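Local atomic coordinates of acetoacetate decarboxylase (Sphingomonas wittichii, PDB entry 5UPB), a protein that belongs to the acetoacetate decarboxylase family and is a decarboxylase-like lyase, probably acting through a lysine Schiff base as its relatives do. Residues Y81-L86 with E108-R113; P120-A125 with C151-F156; T29-C34 with D51-A56. All blocks are in the same frame, centred on the assembly; numbering follows the deposited sequence.

Interaction 1. Residues Y81-L86 with E108-R113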
# COMPACT_ATOMS: atom_id res chain seq x y z
N TYR A 81 -0.06 0.85 -14.12
CA TYR A 81 -1.02 1.32 -13.12
C TYR A 81 -2.35 0.63 -13.33
O TYR A 81 -2.65 0.12 -14.41
CB TYR A 81 -1.17 2.82 -13.17
CG TYR A 81 -1.83 3.36 -14.42
CD1 TYR A 81 -1.07 3.69 -15.54
CD2 TYR A 81 -3.20 3.57 -14.47
CE1 TYR A 81 -1.66 4.24 -16.67
CE2 TYR A 81 -3.80 4.10 -15.64
CZ TYR A 81 -3.02 4.46 -16.70
OH TYR A 81 -3.55 5.01 -17.86
N ASN A 82 -3.16 0.63 -12.28
CA ASN A 82 -4.52 0.17 -12.36
C ASN A 82 -5.46 1.34 -12.18
O ASN A 82 -5.17 2.29 -11.44
CB ASN A 82 -4.80 -0.88 -11.31
CG ASN A 82 -3.81 -2.00 -11.38
OD1 ASN A 82 -3.81 -2.75 -12.34
ND2 ASN A 82 -2.87 -2.01 -10.45
N GLU A 83 -6.63 1.21 -12.78
CA GLU A 83 -7.59 2.30 -12.78
C GLU A 83 -9.02 1.78 -12.81
O GLU A 83 -9.32 0.78 -13.49
CB GLU A 83 -7.35 3.20 -13.97
CG GLU A 83 -8.26 4.41 -14.06
CD GLU A 83 -7.79 5.38 -15.15
OE1 GLU A 83 -6.85 6.16 -14.89
OE2 GLU A 83 -8.33 5.34 -16.28
N ALA A 84 -9.89 2.47 -12.05
CA ALA A 84 -11.32 2.20 -12.09
C ALA A 84 -12.06 3.51 -12.33
O ALA A 84 -11.69 4.57 -11.81
CB ALA A 84 -11.77 1.56 -10.77
N ALA A 85 -13.17 3.42 -13.05
CA ALA A 85 -13.89 4.64 -13.38
C ALA A 85 -15.37 4.38 -13.57
O ALA A 85 -15.80 3.29 -13.95
CB ALA A 85 -13.35 5.28 -14.64
N LEU A 86 -16.13 5.46 -13.34
CA LEU A 86 -17.54 5.57 -13.71
C LEU A 86 -17.66 6.75 -14.67
O LEU A 86 -17.37 7.89 -14.28
CB LEU A 86 -18.40 5.79 -12.46
CG LEU A 86 -18.29 4.66 -11.44
CD1 LEU A 86 -18.88 5.04 -10.09
CD2 LEU A 86 -19.01 3.45 -12.00
N GLU A 108 0.27 8.17 -8.86
CA GLU A 108 -0.06 9.58 -8.93
C GLU A 108 0.41 10.23 -10.23
O GLU A 108 -0.15 11.27 -10.60
CB GLU A 108 0.48 10.34 -7.68
CG GLU A 108 1.83 10.99 -7.80
CD GLU A 108 3.00 9.99 -7.82
OE1 GLU A 108 3.07 9.14 -8.73
OE2 GLU A 108 3.88 10.04 -6.92
N TRP A 109 1.39 9.65 -10.92
CA TRP A 109 1.74 10.19 -12.24
C TRP A 109 0.60 10.03 -13.22
O TRP A 109 0.41 10.89 -14.08
CB TRP A 109 3.01 9.55 -12.82
CG TRP A 109 3.17 8.07 -12.63
CD1 TRP A 109 3.81 7.45 -11.61
CD2 TRP A 109 2.76 7.04 -13.53
NE1 TRP A 109 3.80 6.09 -11.80
CE2 TRP A 109 3.17 5.81 -12.97
CE3 TRP A 109 2.10 7.04 -14.77
CZ2 TRP A 109 2.93 4.58 -13.58
CZ3 TRP A 109 1.83 5.80 -15.38
CH2 TRP A 109 2.26 4.59 -14.77
N SER A 110 -0.20 9.00 -13.05
CA SER A 110 -1.39 8.86 -13.88
C SER A 110 -2.50 9.78 -13.40
O SER A 110 -3.22 10.37 -14.22
CB SER A 110 -1.84 7.39 -13.88
OG SER A 110 -3.02 7.27 -14.66
N LEU A 111 -2.58 10.02 -12.08
CA LEU A 111 -3.51 11.00 -11.57
C LEU A 111 -3.24 12.38 -12.16
O LEU A 111 -4.16 13.07 -12.64
CB LEU A 111 -3.44 11.03 -10.04
CG LEU A 111 -4.39 12.02 -9.37
CD1 LEU A 111 -4.70 11.48 -7.99
CD2 LEU A 111 -3.78 13.38 -9.32
N ILE A 112 -1.99 12.81 -12.12
CA ILE A 112 -1.67 14.16 -12.54
C ILE A 112 -1.80 14.31 -14.06
O ILE A 112 -2.36 15.31 -14.54
CB ILE A 112 -0.27 14.53 -12.03
CG1 ILE A 112 -0.32 14.74 -10.48
CG2 ILE A 112 0.25 15.76 -12.77
CD1 ILE A 112 -1.10 15.97 -10.05
N ARG A 113 -1.28 13.37 -14.83
CA ARG A 113 -1.50 13.43 -16.27
C ARG A 113 -2.99 13.54 -16.57
O ARG A 113 -3.42 14.36 -17.39
CB ARG A 113 -0.87 12.20 -16.94
CG ARG A 113 -0.87 12.11 -18.50
CD ARG A 113 -0.37 10.68 -18.93
NE ARG A 113 -1.25 9.66 -18.33
CZ ARG A 113 -0.96 8.39 -17.99
NH1 ARG A 113 0.25 7.81 -18.14
NH2 ARG A 113 -1.96 7.68 -17.48
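Tyr81 and Ser110 mark the closest backbone approach, 7.6 Å between their CA atoms, where strand 81-86 and helix 108-113 pass with their axes 9.4 Å apart and crossing at -52°. This is a helix laid against a beta sheet, the short helix 108-116 of the acetoacetate decarboxylase fold resting on strand 80-92, and the contact is buried. Tyr81 carries it. Its CG sits between the backbone N and the carbonyl carbon (chi1 68°), and the ring meets Trp109, Ser110 and Arg113, which lie within about one helical turn. Ser110 comes over one face: its CB lies 3.9 Å from the ring centroid in a CH-pi contact, almost on the ring normal, while OG leans toward the rim and is weakly hydrogen-bonded to Lys121. Trp109 reaches the ring with the far corner of its indole, CH2 standing 3.5 Å from Tyr81 CD1, the ring planes turned 89° apart. Its NE1 is bonded to His154 of the second subunit. Glu83 comes no nearer than 4.0 Å, from OE1 to Ser110 OG; its carboxylate is held by Tyr57 and Lys121. The Arg113 chain is bent at chi3, and its NH2 lies 3.1 Å from Tyr81 OH.

Interaction 2. Residues P120-A125 with C151-F156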
# COMPACT_ATOMS: atom_id res chain seq x y z
N PRO A 120 -10.94 13.77 -14.00
CA PRO A 120 -10.93 13.86 -12.53
C PRO A 120 -10.52 12.54 -11.91
O PRO A 120 -11.25 11.55 -12.02
CB PRO A 120 -12.39 14.21 -12.19
CG PRO A 120 -13.03 14.60 -13.47
CD PRO A 120 -12.30 13.82 -14.54
N LYS A 121 -9.33 12.51 -11.27
CA LYS A 121 -8.81 11.27 -10.68
C LYS A 121 -8.44 11.44 -9.20
O LYS A 121 -7.84 12.44 -8.81
CB LYS A 121 -7.57 10.74 -11.43
CG LYS A 121 -7.76 10.51 -12.94
CD LYS A 121 -6.64 9.63 -13.48
CE LYS A 121 -6.81 9.42 -15.02
NZ LYS A 121 -5.78 8.46 -15.49
N LYS A 122 -8.73 10.41 -8.41
CA LYS A 122 -8.24 10.25 -7.05
C LYS A 122 -7.35 9.00 -7.01
O LYS A 122 -7.28 8.21 -7.97
CB LYS A 122 -9.40 10.10 -6.08
CG LYS A 122 -10.30 11.34 -6.00
CD LYS A 122 -11.47 11.10 -5.01
CE LYS A 122 -12.34 12.28 -4.90
NZ LYS A 122 -13.57 11.97 -4.07
N ILE A 123 -6.66 8.83 -5.88
CA ILE A 123 -5.87 7.64 -5.64
C ILE A 123 -6.73 6.63 -4.90
O ILE A 123 -7.31 6.93 -3.86
CB ILE A 123 -4.61 7.92 -4.81
CG1 ILE A 123 -3.63 8.82 -5.56
CG2 ILE A 123 -3.98 6.54 -4.40
CD1 ILE A 123 -3.01 8.15 -6.80
N GLY A 124 -6.75 5.40 -5.42
CA GLY A 124 -7.38 4.30 -4.71
C GLY A 124 -6.53 3.05 -4.83
O GLY A 124 -5.46 3.06 -5.42
N ALA A 125 -7.04 1.97 -4.27
CA ALA A 125 -6.46 0.66 -4.46
C ALA A 125 -7.39 -0.07 -5.41
O ALA A 125 -8.60 -0.07 -5.20
CB ALA A 125 -6.34 -0.09 -3.12
N CYS A 151 -12.38 -1.75 -6.48
CA CYS A 151 -11.60 -0.58 -6.12
C CYS A 151 -12.10 -0.05 -4.78
O CYS A 151 -13.26 -0.23 -4.42
CB CYS A 151 -11.67 0.50 -7.21
SG CYS A 151 -13.32 0.99 -7.64
N ALA A 152 -11.18 0.55 -4.04
CA ALA A 152 -11.46 1.03 -2.70
C ALA A 152 -10.59 2.24 -2.40
O ALA A 152 -9.52 2.42 -2.99
CB ALA A 152 -11.19 -0.05 -1.65
N ARG A 153 -11.06 3.07 -1.46
CA ARG A 153 -10.30 4.24 -1.04
C ARG A 153 -10.63 4.56 0.40
O ARG A 153 -11.80 4.48 0.80
CB ARG A 153 -10.61 5.44 -1.95
CG ARG A 153 -9.88 6.73 -1.54
CD ARG A 153 -10.05 7.83 -2.60
NE ARG A 153 -9.41 9.09 -2.23
CZ ARG A 153 -9.98 10.05 -1.50
NH1 ARG A 153 -11.24 9.92 -1.06
NH2 ARG A 153 -9.29 11.15 -1.19
N HIS A 154 -9.60 4.91 1.19
CA HIS A 154 -9.78 5.33 2.60
C HIS A 154 -10.44 4.23 3.43
O HIS A 154 -11.06 4.50 4.46
CB HIS A 154 -10.58 6.62 2.69
CG HIS A 154 -9.79 7.85 2.39
ND1 HIS A 154 -10.37 9.09 2.22
CD2 HIS A 154 -8.46 8.03 2.23
CE1 HIS A 154 -9.43 9.99 1.98
NE2 HIS A 154 -8.26 9.37 1.96
N GLY A 155 -10.30 2.98 2.97
CA GLY A 155 -10.91 1.85 3.60
C GLY A 155 -12.31 1.53 3.13
O GLY A 155 -12.88 0.54 3.59
N PHE A 156 -12.90 2.33 2.23
CA PHE A 156 -14.26 2.11 1.76
C PHE A 156 -14.23 1.41 0.40
O PHE A 156 -13.59 1.89 -0.53
CB PHE A 156 -15.03 3.41 1.62
CG PHE A 156 -15.09 4.23 2.90
CD1 PHE A 156 -16.01 3.93 3.88
CD2 PHE A 156 -14.19 5.26 3.11
CE1 PHE A 156 -16.05 4.67 5.05
CE2 PHE A 156 -14.24 6.01 4.28
CZ PHE A 156 -15.14 5.71 5.25
O HOH W 1 -12.65 12.92 -1.59
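The guanidinium of Arg153 is packed on both faces. Lys122 CD lies over the centre of one face, 3.9 Å above the plane, the two side chains crossing at about a right angle; His154 CE1 sits toward the rim of the opposite face. At the edge, in plane, comes the carbonyl oxygen of Ile123, which also meets Arg153 CD at 3.1 Å. The arginine gets there by running straight from CG to NE, with CG anti to the backbone N (chi1 178°). The imidazole of His154 has Arg153 CG over one of its own faces and meets Trp109 of the second subunit.

Beyond the side chains the backbones meet in a single antiparallel bridge. Ala125, where strand 125-129 begins, and Ala152 of strand 146-153 form a hydrogen-bonded pair, with Ala125 N to Ala152 O at 2.8 Å and Ala152 N to Ala125 O at 2.9 Å. Gly124 CA packs 3.3 Å from Ala152 O, and a CB here would clash with that oxygen. After Arg153 the chain reverses through a type I' turn to Phe156, closing the hairpin of strands 146-153 and 156-166.

Lys122 NZ and Arg153 NH1 are like charges 4.3 Å apart. A water accepts from both, 2.8 Å from Lys122 NZ and only weakly from Arg153 NH1. Glu227 pairs with the lysine, Asp226 with Arg153 NH1, and Glu108 of the second subunit with Arg153 NE. These acids probably offset the repulsion between the two cations, making the pair part of a charged network across the subunit interface.

Interaction 3. Residues T29-C34 with D51-A56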
# COMPACT_ATOMS: atom_id res chain seq x y z
N THR A 29 -15.37 -4.12 -18.27
CA THR A 29 -16.34 -3.05 -18.43
C THR A 29 -17.77 -3.55 -18.27
O THR A 29 -18.14 -4.59 -18.85
CB THR A 29 -16.16 -2.38 -19.80
OG1 THR A 29 -14.82 -1.86 -19.88
CG2 THR A 29 -17.15 -1.25 -20.00
N VAL A 30 -18.56 -2.79 -17.51
CA VAL A 30 -19.98 -3.02 -17.36
C VAL A 30 -20.71 -1.75 -17.80
O VAL A 30 -20.42 -0.65 -17.31
CB VAL A 30 -20.36 -3.41 -15.94
CG1 VAL A 30 -21.89 -3.49 -15.82
CG2 VAL A 30 -19.70 -4.72 -15.59
N TYR A 31 -21.63 -1.92 -18.73
CA TYR A 31 -22.47 -0.83 -19.17
C TYR A 31 -23.76 -0.79 -18.36
O TYR A 31 -24.31 -1.83 -17.97
CB TYR A 31 -22.79 -1.00 -20.65
CG TYR A 31 -21.55 -0.91 -21.49
CD1 TYR A 31 -20.92 0.32 -21.70
CD2 TYR A 31 -21.01 -2.04 -22.11
CE1 TYR A 31 -19.76 0.42 -22.46
CE2 TYR A 31 -19.85 -1.95 -22.87
CZ TYR A 31 -19.25 -0.72 -23.06
OH TYR A 31 -18.11 -0.63 -23.84
N LEU A 32 -24.19 0.43 -18.06
CA LEU A 32 -25.32 0.72 -17.20
C LEU A 32 -26.14 1.84 -17.81
O LEU A 32 -25.64 2.64 -18.61
CB LEU A 32 -24.88 1.23 -15.81
CG LEU A 32 -23.78 0.53 -15.07
CD1 LEU A 32 -23.44 1.41 -13.91
CD2 LEU A 32 -24.28 -0.82 -14.64
N ARG A 33 -27.37 1.97 -17.32
CA ARG A 33 -28.21 3.13 -17.61
C ARG A 33 -28.72 3.66 -16.28
O ARG A 33 -29.24 2.90 -15.47
CB ARG A 33 -29.37 2.79 -18.54
CG ARG A 33 -30.19 4.03 -18.97
CD ARG A 33 -31.26 3.69 -20.01
NE ARG A 33 -30.69 3.01 -21.18
CZ ARG A 33 -31.02 1.79 -21.60
NH1 ARG A 33 -31.93 1.06 -20.97
NH2 ARG A 33 -30.42 1.29 -22.67
N CYS A 34 -28.47 4.94 -16.03
CA CYS A 34 -28.99 5.64 -14.86
C CYS A 34 -29.95 6.71 -15.33
O CYS A 34 -30.15 6.92 -16.54
CB CYS A 34 -27.86 6.27 -14.03
SG CYS A 34 -26.64 5.13 -13.41
N ASP A 51 -28.69 9.24 -23.19
CA ASP A 51 -29.91 8.66 -22.64
C ASP A 51 -29.72 8.08 -21.24
O ASP A 51 -30.61 7.40 -20.73
CB ASP A 51 -30.44 7.59 -23.59
CG ASP A 51 -29.51 6.38 -23.71
OD1 ASP A 51 -28.45 6.35 -23.03
OD2 ASP A 51 -29.85 5.46 -24.48
N GLY A 52 -28.62 8.39 -20.56
CA GLY A 52 -28.32 7.81 -19.27
C GLY A 52 -27.31 6.68 -19.31
O GLY A 52 -26.95 6.15 -18.25
N LEU A 53 -26.85 6.29 -20.50
CA LEU A 53 -25.80 5.29 -20.60
C LEU A 53 -24.58 5.75 -19.82
O LEU A 53 -24.18 6.91 -19.90
CB LEU A 53 -25.40 5.07 -22.05
CG LEU A 53 -24.17 4.15 -22.26
CD1 LEU A 53 -24.43 2.70 -21.79
CD2 LEU A 53 -23.70 4.19 -23.70
N CYS A 54 -24.03 4.84 -19.01
CA CYS A 54 -22.80 5.00 -18.25
C CYS A 54 -21.99 3.75 -18.48
O CYS A 54 -22.54 2.70 -18.85
CB CYS A 54 -23.02 5.15 -16.72
SG CYS A 54 -23.98 6.51 -16.38
N MET A 55 -20.67 3.87 -18.30
CA MET A 55 -19.81 2.70 -18.30
C MET A 55 -19.00 2.70 -17.01
O MET A 55 -18.46 3.75 -16.60
CB MET A 55 -18.84 2.61 -19.49
CG MET A 55 -17.60 3.33 -19.43
SD MET A 55 -16.65 2.80 -20.87
CE MET A 55 -16.51 4.36 -21.71
N ALA A 56 -18.98 1.57 -16.34
CA ALA A 56 -18.05 1.31 -15.25
C ALA A 56 -16.92 0.42 -15.78
O ALA A 56 -17.19 -0.52 -16.53
CB ALA A 56 -18.76 0.63 -14.09
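Val30 with Ala56 and Leu32 with Cys54 are the hydrogen-bonded pairs of this antiparallel ladder, each joined by two backbone bonds, such as Ala56 N to Val30 O at 2.8 Å. A fifth bond, Cys34 N to Gly52 O at 3.0 Å, finishes the ladder, its donor standing 37° out of the carbonyl plane. CA-H...O contacts fill in between, among them Leu53 CA to Leu32 O. Gly52 lies at the corner where the chain swings into strand 53-65; a CB there would run into Cys34 O. Asp51 OD1 takes the N-H of Leu53, an Asx turn that braces the same corner.

Apolar packing is split between the two faces of the sheet. On one, Tyr31 and Met55 lie side by side, pointing the same way, with Tyr31 CD1 3.8 Å from Met55 CB. Met55 SD stands 5.4 Å from the Tyr31 ring centroid, an oblique Met-aromatic contact, and Leu53 CD1 meets Tyr31 CB. On the face of Leu32 and Cys54 their CB atoms are 4.4 Å apart. Cys34 SG and Cys54 SG approach to 4.2 Å without a disulfide.

The charged contact is looser. Arg33 CG, anti to the backbone N (chi1 -174°), is set against Asp51 O with CD beside it, while NE stays 4.2 Å from Asp51 OD2, beyond a salt bridge; Arg33 NH1 forms its salt bridge with Glu236 instead. An alanine in place of Arg33 would probably cost Glu236 its salt bridge to NH1 and open a gap beside the Asp51 carbonyl.

Strand 21-34 pairs with strand 53-65 on one edge and with strand 235-249 on the other, while Tyr98 of strand 95-105 packs against Tyr31, Leu53 and Met55.

How the interactions relate
Along the chain the three contacts come in series, with no nesting or crossing. Interaction 3 is first, closing the loop that carries helix 36-42 and strand 48-50 and pairing strand 21-34 with strand 53-65. Interaction 1 follows, bringing helix 108-116 back onto strand 80-92 after the hairpin with strand 95-105. Interaction 2 is last, closing the excursion from Ala125 through strand 125-129 and the following loop back to strand 146-153. Strands 53-65 and 80-92 are neighbours, so interactions 3 and 1 touch where Leu86 packs on Ala56. Interactions 1 and 2 meet through the salt bridge from Glu83 to Lys121, and both reach the second subunit; no other chain touches interaction 3.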